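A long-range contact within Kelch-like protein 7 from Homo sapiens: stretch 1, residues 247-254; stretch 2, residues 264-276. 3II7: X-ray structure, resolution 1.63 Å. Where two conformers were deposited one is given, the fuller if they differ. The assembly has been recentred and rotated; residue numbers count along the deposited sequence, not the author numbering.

Stretch 1, residues 247-254: GSIVYVLA
Stretch 2 264-276: HILEYNTETDKWV

The carbonyl oxygen of Ser248 is gripped twice by a single residue: Thr270 OG1 donates to Ser248 O at 2.7 Å, and Thr270 N reaches the same oxygen at 3.1 Å with an N-H...O angle of 163°. The threonine can do this because its p rotamer (chi1 59°) brings the hydroxyl alongside its own amide, so the backbone ladder ends in a bifurcated acceptor just where stretch 1 enters its strand and stretch 2 leaves its own.

From there, strand 249-254 runs antiparallel to strand 264-269, their axes inclined at 163° and 4.6 Å apart at closest approach. The register pairs Ile249 with Asn269, Val250 with Tyr268, Tyr251 with Glu267 and Val252 with Leu266, at CA-CA separations of 4.8 to 5.0 Å. Phi/psi values of the four bridged pairs lie in the extended region, for example -101/128 at Val250 and -117/123 at Tyr268, whereas Leu253 turns to -106/-14. Val250 N donates to Tyr268 O (2.9 Å) and Tyr268 N to Val250 O (2.8 Å); two residues on, Val252 N donates to Leu266 O (2.9 Å) and Leu266 N to Val252 O (3.0 Å). The intervening pairs lack such bonds, but CA-H...O contacts fill in, including Ile249 CA to Tyr268 O at 3.3 Å.

On the face carrying Val250, Val252, Leu266 and Tyr268, packing is largely apolar. Both valines are t and compact enough to sit directly against their partners: Val250 CB lies 4.0 Å from Tyr268 CB, and Val252 CB lies 3.9 Å from Leu266 CB. Leu266 is m,t. Tyr268 (t, chi2 62°) leads its ring away from stretch 1, presenting its edge to Val250 CG2, and its OH donates to Asp273 OD1 at 2.6 Å. Trp275 (chi1 -74°, chi2 97°) swings inward, bringing CZ3 to 3.9 Å from Val252 CG2 at the ring edge.

The other face carries Ile249, Tyr251, Glu267 and Asn269. Ile249 (m,m) extends CD1 to 3.7 Å from Asn269 CA, while the m rotamer of Tyr251 places CE1 3.7 Å from Glu267 OE1, an oblique approach. The buried Glu267 carboxylate is satisfied by hydrogen bonds elsewhere in the structure. Asn269 (t, chi2 -31°) suits the turn: its OD1 accepts from Glu271 N at 2.9 Å and from a water at 2.8 Å, and that water also hydrogen-bonds Ser248 OG at 2.5 Å, bridging the stretches.

Beyond the paired residues, Leu253 (m,t) points its CB away, yet CD2 returns to 3.6 Å from CG2 of Ile265 (p,t). Altogether the contact buries 611 Å².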

ATOM      1  N   GLY A 247     -11.585  -6.577   8.925  1.00  6.46           N
ATOM      2  CA  GLY A 247     -12.843  -7.281   8.830  1.00  8.11           C
ATOM      3  C   GLY A 247     -13.491  -6.973   7.491  1.00  7.88           C
ATOM      4  O   GLY A 247     -12.824  -7.044   6.414  1.00  9.34           O
ATOM      5  N   SER A 248     -14.777  -6.627   7.546  1.00  6.24           N
ATOM      6  CA  SER A 248     -15.531  -6.382   6.330  0.70  5.24           C
ATOM      7  C   SER A 248     -15.521  -4.892   5.933  1.00  4.96           C
ATOM      8  O   SER A 248     -16.143  -4.515   4.949  1.00  4.87           O
ATOM      9  CB  SER A 248     -16.957  -6.864   6.480  0.70  8.47           C
ATOM     10  OG  SER A 248     -17.592  -6.238   7.568  0.70 13.57           O
ATOM     11  N   ILE A 249     -14.823  -4.047   6.696  1.00  4.13           N
ATOM     12  CA  ILE A 249     -14.827  -2.596   6.441  1.00  2.00           C
ATOM     13  C   ILE A 249     -13.508  -2.111   5.844  1.00  3.21           C
ATOM     14  O   ILE A 249     -12.417  -2.486   6.329  1.00  5.06           O
ATOM     15  CB  ILE A 249     -15.094  -1.765   7.721  1.00  3.34           C
ATOM     16  CG1 ILE A 249     -16.310  -2.289   8.449  1.00  7.64           C
ATOM     17  CG2 ILE A 249     -15.220  -0.256   7.388  1.00  3.60           C
ATOM     18  CD1 ILE A 249     -17.638  -2.239   7.632  1.00  5.99           C
ATOM     19  N   VAL A 250     -13.606  -1.294   4.796  1.00  4.99           N
ATOM     20  CA  VAL A 250     -12.440  -0.617   4.226  1.00  3.56           C
ATOM     21  C   VAL A 250     -12.416   0.818   4.727  1.00  6.25           C
ATOM     22  O   VAL A 250     -13.411   1.534   4.614  1.00  4.65           O
ATOM     23  CB  VAL A 250     -12.442  -0.601   2.696  1.00  4.39           C
ATOM     24  CG1 VAL A 250     -11.168   0.142   2.175  1.00  7.48           C
ATOM     25  CG2 VAL A 250     -12.530  -2.061   2.146  1.00  4.19           C
ATOM     26  N   TYR A 251     -11.272   1.221   5.287  1.00  5.09           N
ATOM     27  CA  TYR A 251     -11.093   2.555   5.875  1.00  3.95           C
ATOM     28  C   TYR A 251     -10.164   3.360   5.002  1.00  8.33           C
ATOM     29  O   TYR A 251      -9.068   2.899   4.695  1.00  8.57           O
ATOM     30  CB  TYR A 251     -10.501   2.459   7.303  1.00  6.08           C
ATOM     31  CG  TYR A 251     -11.362   1.692   8.251  1.00  4.32           C
ATOM     32  CD1 TYR A 251     -12.309   2.328   9.043  1.00  3.98           C
ATOM     33  CD2 TYR A 251     -11.263   0.311   8.335  1.00  5.49           C
ATOM     34  CE1 TYR A 251     -13.141   1.598   9.915  1.00  5.31           C
ATOM     35  CE2 TYR A 251     -12.076  -0.419   9.204  1.00  4.44           C
ATOM     36  CZ  TYR A 251     -13.016   0.222   9.978  1.00  2.15           C
ATOM     37  OH  TYR A 251     -13.839  -0.507  10.808  1.00  6.26           O
ATOM     38  N   VAL A 252     -10.605   4.543   4.587  1.00  4.80           N
ATOM     39  CA  VAL A 252      -9.733   5.525   3.899  1.00  3.59           C
ATOM     40  C   VAL A 252      -9.410   6.577   4.963  1.00  4.05           C
ATOM     41  O   VAL A 252     -10.288   7.350   5.404  1.00  5.64           O
ATOM     42  CB  VAL A 252     -10.384   6.160   2.694  1.00  3.10           C
ATOM     43  CG1 VAL A 252      -9.415   7.118   1.991  1.00  4.53           C
ATOM     44  CG2 VAL A 252     -10.894   5.059   1.698  1.00  5.74           C
ATOM     45  N   LEU A 253      -8.148   6.584   5.387  1.00  3.87           N
ATOM     46  CA  LEU A 253      -7.741   7.325   6.554  1.00  3.57           C
ATOM     47  C   LEU A 253      -6.964   8.588   6.207  1.00  4.79           C
ATOM     48  O   LEU A 253      -6.735   9.416   7.071  1.00  4.91           O
ATOM     49  CB  LEU A 253      -6.904   6.446   7.485  1.00  2.45           C
ATOM     50  CG  LEU A 253      -7.595   5.248   8.097  1.00  3.54           C
ATOM     51  CD1 LEU A 253      -6.614   4.509   9.020  1.00  3.70           C
ATOM     52  CD2 LEU A 253      -8.852   5.662   8.854  1.00  5.18           C
ATOM     53  N   ALA A 254      -6.516   8.686   4.960  1.00  4.33           N
ATOM     54  CA  ALA A 254      -5.857   9.909   4.462  1.00  5.50           C
ATOM     55  C   ALA A 254      -5.946   9.938   2.946  1.00  5.04           C
ATOM     56  O   ALA A 254      -6.169   8.933   2.311  1.00  5.50           O
ATOM     57  CB  ALA A 254      -4.372   9.949   4.917  1.00  5.02           C
ATOM     58  N   HIS A 264     -12.040  14.109   6.717  1.00  6.05           N
ATOM     59  CA  HIS A 264     -12.622  13.128   7.644  1.00  2.68           C
ATOM     60  C   HIS A 264     -12.570  11.767   7.015  1.00  4.44           C
ATOM     61  O   HIS A 264     -12.623  11.645   5.804  1.00  4.50           O
ATOM     62  CB  HIS A 264     -14.056  13.494   7.994  1.00  5.45           C
ATOM     63  CG  HIS A 264     -14.150  14.669   8.899  1.00  5.06           C
ATOM     64  ND1 HIS A 264     -14.082  15.963   8.425  1.00  6.80           N
ATOM     65  CD2 HIS A 264     -14.218  14.760  10.253  1.00  9.43           C
ATOM     66  CE1 HIS A 264     -14.146  16.805   9.451  1.00  8.20           C
ATOM     67  NE2 HIS A 264     -14.219  16.098  10.571  1.00  6.84           N
ATOM     68  N   ILE A 265     -12.453  10.727   7.834  1.00  4.87           N
ATOM     69  CA  ILE A 265     -12.254   9.395   7.300  1.00  4.36           C
ATOM     70  C   ILE A 265     -13.476   8.912   6.531  1.00  3.44           C
ATOM     71  O   ILE A 265     -14.613   9.337   6.793  1.00  4.43           O
ATOM     72  CB  ILE A 265     -11.835   8.340   8.399  1.00  6.49           C
ATOM     73  CG1 ILE A 265     -12.983   8.019   9.335  1.00  5.15           C
ATOM     74  CG2 ILE A 265     -10.606   8.835   9.216  1.00  3.39           C
ATOM     75  CD1 ILE A 265     -12.749   6.783  10.190  1.00  3.16           C
ATOM     76  N   LEU A 266     -13.230   7.998   5.603  1.00  3.34           N
ATOM     77  CA  LEU A 266     -14.279   7.336   4.856  1.00  3.19           C
ATOM     78  C   LEU A 266     -14.303   5.849   5.249  1.00  5.91           C
ATOM     79  O   LEU A 266     -13.257   5.236   5.495  1.00  5.61           O
ATOM     80  CB  LEU A 266     -14.010   7.412   3.341  1.00  5.70           C
ATOM     81  CG  LEU A 266     -13.741   8.785   2.736  1.00  5.52           C
ATOM     82  CD1 LEU A 266     -13.499   8.681   1.246  1.00  6.49           C
ATOM     83  CD2 LEU A 266     -14.884   9.810   3.041  1.00  5.24           C
ATOM     84  N   GLU A 267     -15.497   5.277   5.312  1.00  4.17           N
ATOM     85  CA  GLU A 267     -15.655   3.874   5.685  1.00  3.19           C
ATOM     86  C   GLU A 267     -16.547   3.204   4.663  1.00  2.19           C
ATOM     87  O   GLU A 267     -17.609   3.720   4.332  1.00  4.48           O
ATOM     88  CB  GLU A 267     -16.277   3.755   7.059  1.00  5.10           C
ATOM     89  CG  GLU A 267     -15.531   4.475   8.134  1.00  6.63           C
ATOM     90  CD  GLU A 267     -16.246   4.405   9.464  1.00  9.54           C
ATOM     91  OE1 GLU A 267     -16.371   3.296  10.015  1.00 11.02           O
ATOM     92  OE2 GLU A 267     -16.632   5.454   9.975  1.00 11.40           O
ATOM     93  N   TYR A 268     -16.098   2.055   4.161  1.00  4.28           N
ATOM     94  CA  TYR A 268     -16.853   1.273   3.164  1.00  3.14           C
ATOM     95  C   TYR A 268     -17.233  -0.082   3.740  1.00  2.24           C
ATOM     96  O   TYR A 268     -16.347  -0.851   4.145  1.00  2.71           O
ATOM     97  CB  TYR A 268     -16.029   1.078   1.902  1.00  2.00           C
ATOM     98  CG  TYR A 268     -16.729   0.283   0.796  1.00  3.59           C
ATOM     99  CD1 TYR A 268     -17.893   0.744   0.206  1.00  3.58           C
ATOM    100  CD2 TYR A 268     -16.217  -0.942   0.360  1.00  6.08           C
ATOM    101  CE1 TYR A 268     -18.523   0.016  -0.792  1.00  3.71           C
ATOM    102  CE2 TYR A 268     -16.809  -1.658  -0.626  1.00  5.05           C
ATOM    103  CZ  TYR A 268     -17.984  -1.190  -1.208  1.00  4.15           C
ATOM    104  OH  TYR A 268     -18.587  -1.968  -2.168  1.00  5.60           O
ATOM    105  N   ASN A 269     -18.529  -0.374   3.759  1.00  2.85           N
ATOM    106  CA  ASN A 269     -19.002  -1.672   4.198  1.00  2.24           C
ATOM    107  C   ASN A 269     -19.100  -2.590   2.973  1.00  4.64           C
ATOM    108  O   ASN A 269     -19.991  -2.427   2.140  1.00  4.73           O
ATOM    109  CB  ASN A 269     -20.353  -1.529   4.889  1.00  4.15           C
ATOM    110  CG  ASN A 269     -20.842  -2.824   5.468  1.00  3.75           C
ATOM    111  OD1 ASN A 269     -20.550  -3.889   4.938  1.00  6.80           O
ATOM    112  ND2 ASN A 269     -21.661  -2.743   6.510  1.00  7.42           N
ATOM    113  N   THR A 270     -18.164  -3.531   2.857  1.00  4.20           N
ATOM    114  CA  THR A 270     -18.067  -4.389   1.671  1.00  4.07           C
ATOM    115  C   THR A 270     -19.301  -5.290   1.512  1.00  6.91           C
ATOM    116  O   THR A 270     -19.606  -5.719   0.414  1.00  5.89           O
ATOM    117  CB  THR A 270     -16.805  -5.261   1.690  1.00  2.63           C
ATOM    118  OG1 THR A 270     -16.800  -6.088   2.855  1.00  4.54           O
ATOM    119  CG2 THR A 270     -15.522  -4.411   1.636  1.00  3.22           C
ATOM    120  N   GLU A 271     -19.996  -5.574   2.615  1.00  5.27           N
ATOM    121  CA  GLU A 271     -21.157  -6.471   2.575  1.00  3.45           C
ATOM    122  C   GLU A 271     -22.421  -5.813   2.100  1.00  5.83           C
ATOM    123  O   GLU A 271     -23.286  -6.489   1.549  1.00  8.20           O
ATOM    124  CB  GLU A 271     -21.390  -7.084   3.961  1.00  5.15           C
ATOM    125  CG  GLU A 271     -20.249  -7.960   4.414  1.00  6.98           C
ATOM    126  CD  GLU A 271     -20.283  -9.315   3.707  1.00 19.11           C
ATOM    127  OE1 GLU A 271     -21.269 -10.049   3.922  1.00 19.24           O
ATOM    128  OE2 GLU A 271     -19.347  -9.646   2.940  1.00 17.00           O
ATOM    129  N   THR A 272     -22.537  -4.496   2.321  1.00  4.55           N
ATOM    130  CA  THR A 272     -23.721  -3.710   1.915  1.00  5.78           C
ATOM    131  C   THR A 272     -23.452  -2.750   0.728  1.00  5.98           C
ATOM    132  O   THR A 272     -24.404  -2.129   0.178  1.00  6.67           O
ATOM    133  CB  THR A 272     -24.255  -2.903   3.096  1.00  4.70           C
ATOM    134  OG1 THR A 272     -23.287  -1.930   3.473  1.00  6.96           O
ATOM    135  CG2 THR A 272     -24.572  -3.845   4.289  1.00  9.51           C
ATOM    136  N   ASP A 273     -22.180  -2.615   0.349  1.00  6.06           N
ATOM    137  CA  ASP A 273     -21.758  -1.683  -0.707  1.00  2.00           C
ATOM    138  C   ASP A 273     -22.171  -0.224  -0.398  1.00  3.79           C
ATOM    139  O   ASP A 273     -22.676   0.510  -1.274  1.00  6.03           O
ATOM    140  CB  ASP A 273     -22.292  -2.153  -2.071  1.00  6.79           C
ATOM    141  CG  ASP A 273     -21.852  -1.264  -3.216  1.00  5.38           C
ATOM    142  OD1 ASP A 273     -20.689  -0.815  -3.221  1.00  5.12           O
ATOM    143  OD2 ASP A 273     -22.666  -1.015  -4.123  1.00  9.92           O
ATOM    144  N   LYS A 274     -21.890   0.202   0.839  1.00  4.97           N
ATOM    145  CA  LYS A 274     -22.225   1.538   1.313  1.00  5.94           C
ATOM    146  C   LYS A 274     -20.999   2.229   1.834  1.00  3.47           C
ATOM    147  O   LYS A 274     -20.282   1.678   2.684  1.00  3.68           O
ATOM    148  CB  LYS A 274     -23.290   1.489   2.412  1.00  8.95           C
ATOM    149  CG  LYS A 274     -24.636   0.978   1.940  1.00 14.56           C
ATOM    150  CD  LYS A 274     -25.695   1.027   3.050  1.00 27.94           C
ATOM    151  N   TRP A 275     -20.780   3.457   1.329  1.00  4.57           N
ATOM    152  CA  TRP A 275     -19.787   4.371   1.873  1.00  2.96           C
ATOM    153  C   TRP A 275     -20.421   5.387   2.798  1.00  5.37           C
ATOM    154  O   TRP A 275     -21.541   5.876   2.532  1.00  6.60           O
ATOM    155  CB  TRP A 275     -19.123   5.159   0.767  1.00  5.35           C
ATOM    156  CG  TRP A 275     -18.164   4.423  -0.050  1.00  2.26           C
ATOM    157  CD1 TRP A 275     -18.391   3.838  -1.253  1.00  5.32           C
ATOM    158  CD2 TRP A 275     -16.791   4.253   0.228  1.00  2.00           C
ATOM    159  NE1 TRP A 275     -17.238   3.288  -1.740  1.00  5.10           N
ATOM    160  CE2 TRP A 275     -16.236   3.512  -0.843  1.00  5.20           C
ATOM    161  CE3 TRP A 275     -15.963   4.642   1.282  1.00  2.05           C
ATOM    162  CZ2 TRP A 275     -14.899   3.152  -0.883  1.00  4.84           C
ATOM    163  CZ3 TRP A 275     -14.658   4.304   1.243  1.00  2.80           C
ATOM    164  CH2 TRP A 275     -14.113   3.560   0.166  1.00  5.83           C
ATOM    165  N   VAL A 276     -19.690   5.742   3.849  1.00  4.88           N
ATOM    166  CA  VAL A 276     -20.005   6.948   4.644  1.00  7.29           C
ATOM    167  C   VAL A 276     -18.718   7.744   4.884  1.00  7.45           C
ATOM    168  O   VAL A 276     -17.628   7.162   4.945  1.00  8.64           O
ATOM    169  CB  VAL A 276     -20.684   6.600   6.006  1.00 10.79           C
ATOM    170  CG1 VAL A 276     -21.984   5.796   5.795  1.00 15.65           C
ATOM    171  CG2 VAL A 276     -19.728   5.853   6.951  1.00 13.99           C
TER
HETATM  172  O   HOH W   1     -20.010  -5.550   7.149  1.00 17.16           O